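Local atomic coordinates of histidine acid phosphatase (Hafnia alvei, PDB entry 4ARU), a protein that belongs to branch 2 of the histidine phosphatase superfamily, built around a mixed central sheet packed with helices. Residues E227-M232 with A360-Q365; A144-Q149 with D258-T263; C135-S140 with K268-P273; D83-W88 with E100-G105. All coordinates share one frame; numbering follows the deposited sequence. Where two conformers were deposited one is given.

Contact 1 (E227-M232 with A360-Q365); sequences EHAQGM and AQLHDQ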
loop_
_atom_site.group_PDB
_atom_site.type_symbol
_atom_site.label_atom_id
_atom_site.label_comp_id
_atom_site.label_asym_id
_atom_site.label_seq_id
_atom_site.Cartn_x
_atom_site.Cartn_y
_atom_site.Cartn_z
ATOM N N GLU A 227 8.950 -13.367 2.299
ATOM C CA GLU A 227 9.754 -14.556 2.029
ATOM C C GLU A 227 8.973 -15.514 1.106
ATOM O O GLU A 227 9.498 -16.096 0.182
ATOM C CB GLU A 227 10.064 -15.312 3.309
ATOM C CG GLU A 227 11.041 -14.592 4.258
ATOM C CD GLU A 227 11.198 -15.298 5.586
ATOM O OE1 GLU A 227 10.481 -16.290 5.800
ATOM O OE2 GLU A 227 12.055 -14.881 6.408
ATOM N N HIS A 228 7.696 -15.660 1.422
ATOM C CA HIS A 228 6.821 -16.511 0.650
ATOM C C HIS A 228 6.602 -16.023 -0.779
ATOM O O HIS A 228 6.681 -16.781 -1.746
ATOM C CB HIS A 228 5.500 -16.674 1.393
ATOM C CG HIS A 228 4.587 -17.713 0.809
ATOM N ND1 HIS A 228 4.720 -19.061 1.067
ATOM C CD2 HIS A 228 3.522 -17.585 -0.019
ATOM C CE1 HIS A 228 3.739 -19.716 0.448
ATOM N NE2 HIS A 228 3.030 -18.849 -0.245
ATOM N N ALA A 229 6.383 -14.727 -0.882
ATOM C CA ALA A 229 6.204 -14.099 -2.186
ATOM C C ALA A 229 7.471 -14.120 -3.042
ATOM O O ALA A 229 7.384 -14.156 -4.270
ATOM C CB ALA A 229 5.769 -12.681 -1.975
ATOM N N GLN A 230 8.630 -14.183 -2.385
ATOM C CA GLN A 230 9.946 -14.268 -2.995
ATOM C C GLN A 230 10.280 -15.709 -3.397
ATOM O O GLN A 230 11.294 -15.984 -4.077
ATOM C CB GLN A 230 10.970 -13.700 -2.001
ATOM C CG GLN A 230 12.423 -13.807 -2.431
ATOM C CD GLN A 230 12.750 -13.020 -3.685
ATOM O OE1 GLN A 230 11.999 -12.162 -4.092
ATOM N NE2 GLN A 230 13.904 -13.296 -4.274
ATOM N N GLY A 231 9.454 -16.652 -2.948
ATOM C CA GLY A 231 9.717 -18.038 -3.215
ATOM C C GLY A 231 10.906 -18.626 -2.511
ATOM O O GLY A 231 11.508 -19.632 -2.956
ATOM N N MET A 232 11.212 -18.107 -1.322
ATOM C CA MET A 232 12.294 -18.689 -0.544
ATOM C C MET A 232 11.943 -20.117 -0.177
ATOM O O MET A 232 10.764 -20.440 0.034
ATOM C CB MET A 232 12.517 -17.904 0.709
ATOM C CG MET A 232 12.939 -16.521 0.385
ATOM S SD MET A 232 13.742 -15.849 1.796
ATOM C CE MET A 232 14.662 -14.574 0.951
ATOM N N ALA A 360 -0.920 -16.954 -3.403
ATOM C CA ALA A 360 -0.549 -18.025 -4.340
ATOM C C ALA A 360 0.004 -17.451 -5.660
ATOM O O ALA A 360 0.965 -17.994 -6.220
ATOM C CB ALA A 360 -1.733 -18.902 -4.642
ATOM N N GLN A 361 -0.637 -16.394 -6.169
ATOM C CA GLN A 361 -0.172 -15.801 -7.415
ATOM C C GLN A 361 1.229 -15.261 -7.273
ATOM O O GLN A 361 2.031 -15.316 -8.242
ATOM C CB GLN A 361 -1.117 -14.715 -7.890
ATOM C CG GLN A 361 -2.386 -15.297 -8.504
ATOM C CD GLN A 361 -3.459 -14.258 -8.791
ATOM O OE1 GLN A 361 -3.597 -13.265 -8.104
ATOM N NE2 GLN A 361 -4.251 -14.497 -9.856
ATOM N N LEU A 362 1.545 -14.696 -6.114
ATOM C CA LEU A 362 2.886 -14.241 -5.834
ATOM C C LEU A 362 3.843 -15.438 -5.739
ATOM O O LEU A 362 4.908 -15.480 -6.366
ATOM C CB LEU A 362 2.953 -13.429 -4.532
ATOM C CG LEU A 362 2.222 -12.108 -4.546
ATOM C CD1 LEU A 362 2.099 -11.558 -3.116
ATOM C CD2 LEU A 362 2.829 -11.045 -5.469
ATOM N N HIS A 363 3.495 -16.415 -4.911
ATOM C CA HIS A 363 4.367 -17.540 -4.653
ATOM C C HIS A 363 4.664 -18.381 -5.907
ATOM O O HIS A 363 5.786 -18.843 -6.104
ATOM C CB HIS A 363 3.729 -18.438 -3.597
ATOM C CG HIS A 363 4.593 -19.561 -3.117
ATOM N ND1 HIS A 363 5.763 -19.387 -2.398
ATOM C CD2 HIS A 363 4.406 -20.887 -3.202
ATOM C CE1 HIS A 363 6.276 -20.570 -2.109
ATOM N NE2 HIS A 363 5.477 -21.501 -2.596
ATOM N N ASP A 364 3.638 -18.531 -6.747
ATOM C CA ASP A 364 3.741 -19.292 -7.969
ATOM C C ASP A 364 4.173 -18.451 -9.193
ATOM O O ASP A 364 4.322 -19.004 -10.282
ATOM C CB ASP A 364 2.390 -19.959 -8.245
ATOM C CG ASP A 364 2.028 -21.036 -7.223
ATOM O OD1 ASP A 364 2.910 -21.564 -6.532
ATOM O OD2 ASP A 364 0.819 -21.396 -7.166
ATOM N N GLN A 365 4.257 -17.140 -9.020
ATOM C CA GLN A 365 4.549 -16.219 -10.141
ATOM C C GLN A 365 3.582 -16.451 -11.313
ATOM O O GLN A 365 3.977 -16.624 -12.483
ATOM C CB GLN A 365 5.974 -16.326 -10.614
ATOM C CG GLN A 365 7.002 -16.172 -9.516
ATOM C CD GLN A 365 8.394 -16.116 -10.066
ATOM O OE1 GLN A 365 8.927 -15.023 -10.320
ATOM N NE2 GLN A 365 8.984 -17.295 -10.306
#

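Contact 2 (A144-Q149 with D258-T263); sequences AAVEKQ and DLMSRT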
loop_
_atom_site.group_PDB
_atom_site.type_symbol
_atom_site.label_atom_id
_atom_site.label_comp_id
_atom_site.label_asym_id
_atom_site.label_seq_id
_atom_site.Cartn_x
_atom_site.Cartn_y
_atom_site.Cartn_z
ATOM N N ALA A 144 -4.136 10.768 21.112
ATOM C CA ALA A 144 -5.585 10.682 21.269
ATOM C C ALA A 144 -6.230 10.056 20.060
ATOM O O ALA A 144 -7.134 9.231 20.197
ATOM C CB ALA A 144 -6.176 12.050 21.535
ATOM N N ALA A 145 -5.746 10.376 18.863
ATOM C CA ALA A 145 -6.345 9.835 17.647
ATOM C C ALA A 145 -6.113 8.328 17.520
ATOM O O ALA A 145 -6.992 7.575 17.099
ATOM C CB ALA A 145 -5.795 10.579 16.425
ATOM N N VAL A 146 -4.921 7.850 17.875
ATOM C CA VAL A 146 -4.614 6.439 17.814
ATOM C C VAL A 146 -5.472 5.679 18.839
ATOM O O VAL A 146 -6.010 4.606 18.526
ATOM C CB VAL A 146 -3.110 6.190 17.984
ATOM C CG1 VAL A 146 -2.820 4.704 18.140
ATOM C CG2 VAL A 146 -2.339 6.754 16.790
ATOM N N GLU A 147 -5.631 6.244 20.029
ATOM C CA GLU A 147 -6.493 5.597 21.027
ATOM C C GLU A 147 -7.921 5.508 20.523
ATOM O O GLU A 147 -8.575 4.451 20.685
ATOM C CB GLU A 147 -6.419 6.322 22.355
ATOM C CG GLU A 147 -7.344 5.659 23.369
ATOM C CD GLU A 147 -7.130 6.085 24.801
ATOM O OE1 GLU A 147 -6.008 6.517 25.164
ATOM O OE2 GLU A 147 -8.098 5.964 25.607
ATOM N N LYS A 148 -8.401 6.557 19.871
ATOM C CA LYS A 148 -9.745 6.561 19.306
ATOM C C LYS A 148 -9.900 5.469 18.254
ATOM O O LYS A 148 -10.886 4.731 18.198
ATOM C CB LYS A 148 -10.059 7.930 18.728
ATOM C CG LYS A 148 -11.472 8.068 18.181
ATOM C CD LYS A 148 -11.627 9.439 17.525
ATOM C CE LYS A 148 -12.856 9.526 16.627
ATOM N NZ LYS A 148 -14.075 9.450 17.466
ATOM N N GLN A 149 -8.913 5.345 17.390
ATOM C CA GLN A 149 -8.958 4.337 16.337
ATOM C C GLN A 149 -8.961 2.940 16.963
ATOM O O GLN A 149 -9.656 2.065 16.496
ATOM C CB GLN A 149 -7.763 4.485 15.356
ATOM C CG GLN A 149 -7.859 3.606 14.114
ATOM C CD GLN A 149 -8.775 4.166 13.043
ATOM O OE1 GLN A 149 -9.446 5.173 13.196
ATOM N NE2 GLN A 149 -8.700 3.568 11.915
ATOM N N ASP A 258 -3.899 -0.226 10.505
ATOM C CA ASP A 258 -5.122 0.503 10.816
ATOM C C ASP A 258 -4.814 1.631 11.796
ATOM O O ASP A 258 -5.249 2.782 11.631
ATOM C CB ASP A 258 -6.152 -0.440 11.426
ATOM C CG ASP A 258 -7.484 0.244 11.658
ATOM O OD1 ASP A 258 -8.060 0.838 10.704
ATOM O OD2 ASP A 258 -7.962 0.272 12.799
ATOM N N LEU A 259 -4.008 1.329 12.809
ATOM C CA LEU A 259 -3.727 2.277 13.839
ATOM C C LEU A 259 -2.744 3.370 13.441
ATOM O O LEU A 259 -2.924 4.553 13.772
ATOM C CB LEU A 259 -3.188 1.545 15.094
ATOM C CG LEU A 259 -4.180 0.584 15.746
ATOM C CD1 LEU A 259 -3.524 -0.045 16.986
ATOM C CD2 LEU A 259 -5.543 1.175 16.063
ATOM N N MET A 260 -1.697 2.981 12.735
ATOM C CA MET A 260 -0.577 3.880 12.474
ATOM C C MET A 260 -0.647 4.556 11.105
ATOM O O MET A 260 0.060 5.535 10.850
ATOM C CB MET A 260 0.729 3.105 12.666
ATOM C CG MET A 260 0.850 2.478 14.062
ATOM S SD MET A 260 0.446 3.500 15.487
ATOM C CE MET A 260 1.583 4.829 15.133
ATOM N N SER A 261 -1.518 4.068 10.238
ATOM C CA SER A 261 -1.690 4.652 8.919
ATOM C C SER A 261 -3.127 4.994 8.516
ATOM O O SER A 261 -3.325 5.947 7.741
ATOM C CB SER A 261 -1.057 3.763 7.859
ATOM O OG SER A 261 0.372 3.748 8.062
ATOM N N ARG A 262 -4.130 4.276 8.999
ATOM C CA ARG A 262 -5.512 4.599 8.650
ATOM C C ARG A 262 -6.173 5.609 9.541
ATOM O O ARG A 262 -7.039 6.327 9.115
ATOM C CB ARG A 262 -6.405 3.341 8.570
ATOM C CG ARG A 262 -5.949 2.318 7.551
ATOM C CD ARG A 262 -6.999 1.226 7.288
ATOM N NE ARG A 262 -8.166 1.829 6.664
ATOM C CZ ARG A 262 -9.294 2.176 7.277
ATOM N NH1 ARG A 262 -9.489 1.992 8.560
ATOM N NH2 ARG A 262 -10.227 2.815 6.610
ATOM N N THR A 263 -5.765 5.657 10.791
ATOM C CA THR A 263 -6.269 6.683 11.724
ATOM C C THR A 263 -6.402 8.054 11.053
ATOM O O THR A 263 -5.394 8.544 10.575
ATOM C CB THR A 263 -5.286 6.833 12.894
ATOM O OG1 THR A 263 -5.305 5.624 13.647
ATOM C CG2 THR A 263 -5.631 8.033 13.804
HETATM O O HOH W 1 -9.623 5.194 9.477
#

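Contact 3 (C135-S140 with K268-P273); sequences CSMDKS and KHNGTP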
loop_
_atom_site.group_PDB
_atom_site.type_symbol
_atom_site.label_atom_id
_atom_site.label_comp_id
_atom_site.label_asym_id
_atom_site.label_seq_id
_atom_site.Cartn_x
_atom_site.Cartn_y
_atom_site.Cartn_z
ATOM N N CYS A 135 4.194 19.830 6.694
ATOM C CA CYS A 135 3.319 20.037 7.817
ATOM C C CYS A 135 3.742 19.131 8.963
ATOM O O CYS A 135 4.502 18.173 8.786
ATOM C CB CYS A 135 1.877 19.760 7.418
ATOM S SG CYS A 135 1.515 18.062 6.933
ATOM N N SER A 136 3.219 19.408 10.147
ATOM C CA SER A 136 3.607 18.634 11.312
ATOM C C SER A 136 2.369 18.214 12.083
ATOM O O SER A 136 1.346 18.875 11.988
ATOM C CB SER A 136 4.493 19.449 12.229
ATOM O OG SER A 136 5.032 18.564 13.200
ATOM N N MET A 137 2.489 17.149 12.850
ATOM C CA MET A 137 1.392 16.681 13.693
ATOM C C MET A 137 1.649 17.121 15.124
ATOM O O MET A 137 2.785 17.421 15.507
ATOM C CB MET A 137 1.324 15.180 13.630
ATOM C CG MET A 137 0.906 14.678 12.237
ATOM S SD MET A 137 0.585 12.928 12.217
ATOM C CE MET A 137 2.205 12.242 12.390
ATOM N N ASP A 138 0.559 17.246 15.867
ATOM C CA ASP A 138 0.617 17.600 17.287
ATOM C C ASP A 138 0.640 16.285 18.065
ATOM O O ASP A 138 -0.232 15.446 17.899
ATOM C CB ASP A 138 -0.582 18.467 17.664
ATOM C CG ASP A 138 -0.668 18.724 19.149
ATOM O OD1 ASP A 138 -1.129 17.824 19.871
ATOM O OD2 ASP A 138 -0.268 19.831 19.585
ATOM N N LYS A 139 1.671 16.112 18.898
ATOM C CA LYS A 139 1.931 14.856 19.596
ATOM C C LYS A 139 0.736 14.425 20.452
ATOM O O LYS A 139 0.348 13.263 20.446
ATOM C CB LYS A 139 3.169 14.981 20.491
ATOM C CG LYS A 139 4.486 15.262 19.777
ATOM C CD LYS A 139 5.644 15.191 20.777
ATOM C CE LYS A 139 5.683 13.791 21.422
ATOM N NZ LYS A 139 7.023 13.271 21.869
ATOM N N SER A 140 0.148 15.372 21.200
ATOM C CA SER A 140 -0.998 14.983 22.025
ATOM C C SER A 140 -2.176 14.502 21.148
ATOM O O SER A 140 -2.898 13.532 21.494
ATOM C CB SER A 140 -1.434 16.112 22.950
ATOM O OG SER A 140 -2.023 17.165 22.215
ATOM N N LYS A 268 -4.534 11.978 7.167
ATOM C CA LYS A 268 -4.666 13.220 6.401
ATOM C C LYS A 268 -3.378 14.014 6.393
ATOM O O LYS A 268 -3.147 14.765 5.439
ATOM C CB LYS A 268 -5.830 14.076 6.879
ATOM C CG LYS A 268 -5.580 14.737 8.205
ATOM C CD LYS A 268 -6.845 15.321 8.772
ATOM C CE LYS A 268 -6.551 16.198 9.950
ATOM N NZ LYS A 268 -7.744 16.958 10.446
ATOM N N HIS A 269 -2.533 13.874 7.419
ATOM C CA HIS A 269 -1.263 14.603 7.432
ATOM C C HIS A 269 -0.296 13.959 6.458
ATOM O O HIS A 269 0.539 14.670 5.892
ATOM C CB HIS A 269 -0.663 14.696 8.839
ATOM C CG HIS A 269 -1.280 15.753 9.678
ATOM N ND1 HIS A 269 -2.461 15.573 10.382
ATOM C CD2 HIS A 269 -0.893 17.026 9.928
ATOM C CE1 HIS A 269 -2.784 16.694 10.990
ATOM N NE2 HIS A 269 -1.828 17.578 10.774
ATOM N N ASN A 270 -0.345 12.643 6.291
ATOM C CA ASN A 270 0.597 11.941 5.420
ATOM C C ASN A 270 0.068 11.774 4.011
ATOM O O ASN A 270 0.864 11.579 3.082
ATOM C CB ASN A 270 0.969 10.601 6.026
ATOM C CG ASN A 270 1.813 10.732 7.285
ATOM O OD1 ASN A 270 2.972 11.080 7.216
ATOM N ND2 ASN A 270 1.222 10.463 8.450
ATOM N N GLY A 271 -1.261 11.871 3.854
ATOM C CA GLY A 271 -1.938 11.533 2.625
ATOM C C GLY A 271 -2.515 12.655 1.801
ATOM O O GLY A 271 -3.008 12.406 0.702
ATOM N N THR A 272 -2.513 13.858 2.326
ATOM C CA THR A 272 -3.146 14.995 1.638
ATOM C C THR A 272 -2.556 15.203 0.231
ATOM O O THR A 272 -3.317 15.294 -0.735
ATOM C CB THR A 272 -3.212 16.254 2.515
ATOM O OG1 THR A 272 -4.278 16.056 3.460
ATOM C CG2 THR A 272 -3.530 17.434 1.737
ATOM N N PRO A 273 -1.223 15.288 0.096
ATOM C CA PRO A 273 -0.725 15.490 -1.260
ATOM C C PRO A 273 -1.159 14.430 -2.234
ATOM O O PRO A 273 -1.531 14.759 -3.385
ATOM C CB PRO A 273 0.798 15.525 -1.056
ATOM C CG PRO A 273 0.918 16.194 0.297
ATOM C CD PRO A 273 -0.188 15.520 1.117
HETATM O O HOH W 2 -1.825 19.917 12.030
HETATM O O HOH W 3 -0.208 20.393 10.238
#

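Contact 4 (D83-W88 with E100-G105); sequences DAVYVW and EAFLAG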
loop_
_atom_site.group_PDB
_atom_site.type_symbol
_atom_site.label_atom_id
_atom_site.label_comp_id
_atom_site.label_asym_id
_atom_site.label_seq_id
_atom_site.Cartn_x
_atom_site.Cartn_y
_atom_site.Cartn_z
ATOM N N ASP A 83 2.467 10.059 -24.395
ATOM C CA ASP A 83 1.592 10.967 -23.635
ATOM C C ASP A 83 0.525 10.217 -22.810
ATOM O O ASP A 83 0.069 10.693 -21.814
ATOM C CB ASP A 83 0.837 11.879 -24.615
ATOM C CG ASP A 83 1.676 13.054 -25.161
ATOM O OD1 ASP A 83 2.694 13.422 -24.586
ATOM O OD2 ASP A 83 1.289 13.620 -26.188
ATOM N N ALA A 84 0.184 9.023 -23.235
ATOM C CA ALA A 84 -0.904 8.262 -22.592
ATOM C C ALA A 84 -0.556 7.708 -21.238
ATOM O O ALA A 84 -1.435 7.539 -20.431
ATOM C CB ALA A 84 -1.354 7.117 -23.492
ATOM N N VAL A 85 0.711 7.401 -21.005
ATOM C CA VAL A 85 1.151 6.698 -19.819
ATOM C C VAL A 85 2.232 7.482 -19.080
ATOM O O VAL A 85 3.168 7.965 -19.694
ATOM C CB VAL A 85 1.718 5.321 -20.173
ATOM C CG1 VAL A 85 2.114 4.560 -18.918
ATOM C CG2 VAL A 85 0.703 4.527 -21.000
ATOM N N TYR A 86 2.062 7.647 -17.781
ATOM C CA TYR A 86 2.977 8.390 -16.954
ATOM C C TYR A 86 3.165 7.706 -15.642
ATOM O O TYR A 86 2.212 7.338 -14.995
ATOM C CB TYR A 86 2.475 9.809 -16.744
ATOM C CG TYR A 86 3.402 10.760 -15.995
ATOM C CD1 TYR A 86 3.500 10.755 -14.645
ATOM C CD2 TYR A 86 4.061 11.746 -16.671
ATOM C CE1 TYR A 86 4.331 11.658 -13.964
ATOM C CE2 TYR A 86 4.907 12.638 -16.027
ATOM C CZ TYR A 86 5.027 12.590 -14.658
ATOM O OH TYR A 86 5.813 13.511 -13.980
ATOM N N VAL A 87 4.427 7.556 -15.221
ATOM C CA VAL A 87 4.797 7.009 -13.938
ATOM C C VAL A 87 5.469 8.058 -13.073
ATOM O O VAL A 87 6.431 8.641 -13.487
ATOM C CB VAL A 87 5.751 5.767 -14.051
ATOM C CG1 VAL A 87 6.168 5.331 -12.672
ATOM C CG2 VAL A 87 5.106 4.641 -14.831
ATOM N N TRP A 88 4.962 8.230 -11.861
ATOM C CA TRP A 88 5.641 8.980 -10.800
ATOM C C TRP A 88 6.019 8.006 -9.697
ATOM O O TRP A 88 5.140 7.438 -9.073
ATOM C CB TRP A 88 4.805 10.128 -10.240
ATOM C CG TRP A 88 5.606 10.983 -9.315
ATOM C CD1 TRP A 88 5.675 10.905 -7.934
ATOM C CD2 TRP A 88 6.589 11.937 -9.684
ATOM N NE1 TRP A 88 6.593 11.776 -7.450
ATOM C CE2 TRP A 88 7.163 12.441 -8.482
ATOM C CE3 TRP A 88 6.998 12.487 -10.899
ATOM C CZ2 TRP A 88 8.135 13.443 -8.474
ATOM C CZ3 TRP A 88 7.941 13.493 -10.880
ATOM C CH2 TRP A 88 8.544 13.927 -9.686
ATOM N N GLU A 100 9.572 1.113 -13.282
ATOM C CA GLU A 100 10.166 0.548 -14.522
ATOM C C GLU A 100 9.595 -0.843 -14.888
ATOM O O GLU A 100 9.348 -1.107 -16.052
ATOM C CB GLU A 100 11.685 0.505 -14.410
ATOM C CG GLU A 100 12.228 1.939 -14.398
ATOM C CD GLU A 100 13.719 2.106 -14.335
ATOM O OE1 GLU A 100 14.455 1.129 -14.036
ATOM O OE2 GLU A 100 14.145 3.252 -14.662
ATOM N N ALA A 101 9.344 -1.680 -13.894
ATOM C CA ALA A 101 8.809 -2.998 -14.125
ATOM C C ALA A 101 7.353 -2.928 -14.591
ATOM O O ALA A 101 6.924 -3.727 -15.437
ATOM C CB ALA A 101 8.938 -3.853 -12.877
ATOM N N PHE A 102 6.609 -1.964 -14.069
ATOM C CA PHE A 102 5.246 -1.717 -14.550
ATOM C C PHE A 102 5.235 -1.362 -16.014
ATOM O O PHE A 102 4.491 -1.968 -16.804
ATOM C CB PHE A 102 4.579 -0.604 -13.714
ATOM C CG PHE A 102 3.345 -0.022 -14.354
ATOM C CD1 PHE A 102 2.116 -0.656 -14.322
ATOM C CD2 PHE A 102 3.419 1.191 -15.018
ATOM C CE1 PHE A 102 0.997 -0.116 -14.933
ATOM C CE2 PHE A 102 2.318 1.734 -15.641
ATOM C CZ PHE A 102 1.095 1.120 -15.564
ATOM N N LEU A 103 6.130 -0.453 -16.433
ATOM C CA LEU A 103 6.214 -0.082 -17.853
ATOM C C LEU A 103 6.621 -1.291 -18.701
ATOM O O LEU A 103 6.093 -1.475 -19.801
ATOM C CB LEU A 103 7.215 1.068 -18.051
ATOM C CG LEU A 103 6.789 2.392 -17.432
ATOM C CD1 LEU A 103 7.976 3.337 -17.552
ATOM C CD2 LEU A 103 5.560 2.939 -18.119
ATOM N N ALA A 104 7.538 -2.138 -18.210
ATOM C CA ALA A 104 7.997 -3.298 -18.986
ATOM C C ALA A 104 6.863 -4.313 -19.191
ATOM O O ALA A 104 6.847 -4.966 -20.234
ATOM C CB ALA A 104 9.143 -3.962 -18.286
ATOM N N GLY A 105 5.927 -4.428 -18.233
ATOM C CA GLY A 105 4.789 -5.324 -18.380
ATOM C C GLY A 105 3.654 -4.709 -19.176
ATOM O O GLY A 105 3.024 -5.357 -19.985
#

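Contact 1 (E227-M232 with A360-Q365)
His228 and His363 form an offset (parallel-displaced) stack. Their ring centroids lie 3.8 Å apart and the planes differ by only 9°. In both residues CG is anti to the backbone N (chi1 -171° in His228), which lets the rings overlap. His363 ND1 sits over the centre of the His228 ring, and His228 CE1 over the centre of the His363 ring. The nearest ring atoms are His228 NE2 and His363 CG, 3.3 Å apart. His363 ND1 also donates to His228 O, at 2.8 Å and nearly straight (172°). The oxygen lies in the plane of the His363 ring; bond and stack together probably hold the ring's rotation. His228 O takes a second bond, from Gly231 N, on the opposite face of its carbonyl plane. Gly231, the first residue to leave helical angles, has positive phi in a Schellman motif; Gln365 does the same after the other helix. Beside the histidines, Ala229 CB packs on Leu362 CB at 3.9 Å. Arg52 of helix 51-70 bonds to both Ala229 O and His363 O. Trp246 of helix 243-262 meets the His228 ring edge-to-face. The contact thus joins the C-terminal ends of helices 213-229 and 359-363, with helix 51-70 bridging them.

Contact 2 (A144-Q149 with D258-T263)
The helix bearing Val146 and Gln149 and the helix bearing Asp258 and Leu259 pass with their axes 9.1 Å apart and 125° between their N-to-C directions. The end of helix 243-262 has a wider pi-type turn at 258-262. Gln149 carries most of the contact. Its chain bends at chi2 (80°), which places CD beside Thr263. Gln149 NE2 gives a hydrogen bond to Asp258 OD1 at 3.1 Å, coming from above the carboxylate plane; the bond from Gln149 NE2 to Asp258 OD2 is weak. Asp258 OD1 is also held by Arg262 NH1 in a 2.8 Å salt bridge that lies in the guanidinium plane. Two donors therefore grip one carboxylate oxygen, which probably helps stabilise its negative charge. Water 1 accepts from Gln149 NE2 and donates to Arg262 O, adding a second link between the helices. Thr263 OG1 turns back to Leu259 O at 2.6 Å. The side chains of Thr263 and Gln149 run past each other in opposite directions, with Thr263 OG1 3.2 Å from Gln149 CB. Thr263 CG2 lies 3.7 Å from Ala145 CB. Val146 packs on Leu259, its CG2 3.8 Å from Leu259 O. Arg262 NE bonds to Ser314 OG, which ties the group to helix 307-317. This is helix packing with an apolar and a polar side, consistent with the helical part that histidine acid phosphatases carry beside their central sheet.

Contact 3 (C135-S140 with K268-P273)
Met137 and His269 make a CH-pi contact, helped by bridging waters, where the loop leading into helix 139-150 meets helix 264-282. Met137 CG lies over one face of the His269 ring, offset toward the rim. It is 3.8 Å from the ring centroid and 24° off the normal. The nearest atom of the ring is His269 CG, 3.5 Å from Met137 CG. The chain of Met137 then bends at chi3 (-71°), which sets CE 4.4 Å from Asn270 ND2. Asn270 ND2 itself is hydrogen-bonded to Ile266 O, one turn back in the helix. Polar links run through water at the edge of the imidazole. Water 2 lies 2.7 Å from His269 NE2, and water 3 donates to Ser136 O at 2.8 Å. Each water reaches the other of these two atoms by a weak bond, so two bridges connect the segments. His269 ND1 is bonded to Tyr265 O in its own helix. Both ring nitrogens thus have partners. Just beyond Met137, Asp138 is the N-cap of helix 139-150, and its OD1 accepts from Gln141 N. The backbone N of Asp138 bonds to Tyr265 OH, a further tie to helix 264-282. At the other end of the loop, Cys135 SG lies 3.7 Å from His269 O and forms a disulfide with Cys410. The C-terminal tail is thereby linked covalently to this loop, and Thr272 OG1 on the helix bonds to Glu407 N.

Contact 4 (D83-W88 with E100-G105)
Val87 and Leu103 meet with no polar bond between their segments; the shortest sound one close by runs within the helix, from Ala104 N to Glu100 O at 3.0 Å. The contact itself is made of methyl groups and one aromatic ring. Val87 and Leu103 reach toward each other tip to tip, with Val87 CG2 at 3.7 Å from Leu103 CD2. Val85 comes alongside instead, pointing the opposite way to Leu103, and its CG1 is 3.9 Å from Leu103 CD2. Leu103 CD2 therefore touches both valines. Phe102 offers CD2 and CE2 to the valines. Its CG is anti to the backbone N (chi1 164°), which carries the ring toward the strand. Val87 CG2 lies 3.8 Å from Phe102 CD2, and Val85 CG1 lies 4.3 Å from Phe102 CE2; both approach the ring obliquely. Phe102 also stacks on Phe302 of strand 300-305, which Val87 touches too. Strand and helix run nearly antiparallel, at 160°, with axes 9.6 Å apart. They are the first two elements of a beta-alpha-beta unit completed by strand 115-116. Tyr86, between the two valines, points away from the helix. Backbone bonds from Tyr86 to strand 300-305 and from Val87 to His115 hold the strand in the sheet. With no directional bond between strand and helix, their packing here rests on van der Waals contact and on burial of apolar surface.

In the fold
Contacts 2 and 3 are neighbours, with centres 12 Å apart. Contact 2 lies on helix 139-150 and contact 3 on the loop leading into it; their other halves lie on the consecutive helices 243-262 and 264-282. Contact 1 lies across the centre of the chain from both, 31 Å from contact 2 and 35 Å from contact 3 between centres. Contact 4 closes within the chain before the others open. Its centre is 24 Å from that of contact 1. Contacts 3 and 4 have nearest atoms about 9 Å apart, without touching. The bound potassium ion, held by Asn380, Ile381, Cys384 and Gln387, is about 13 Å from the Arg262 side chain. A sodium ion is about 12 Å from the Ala229 side chain.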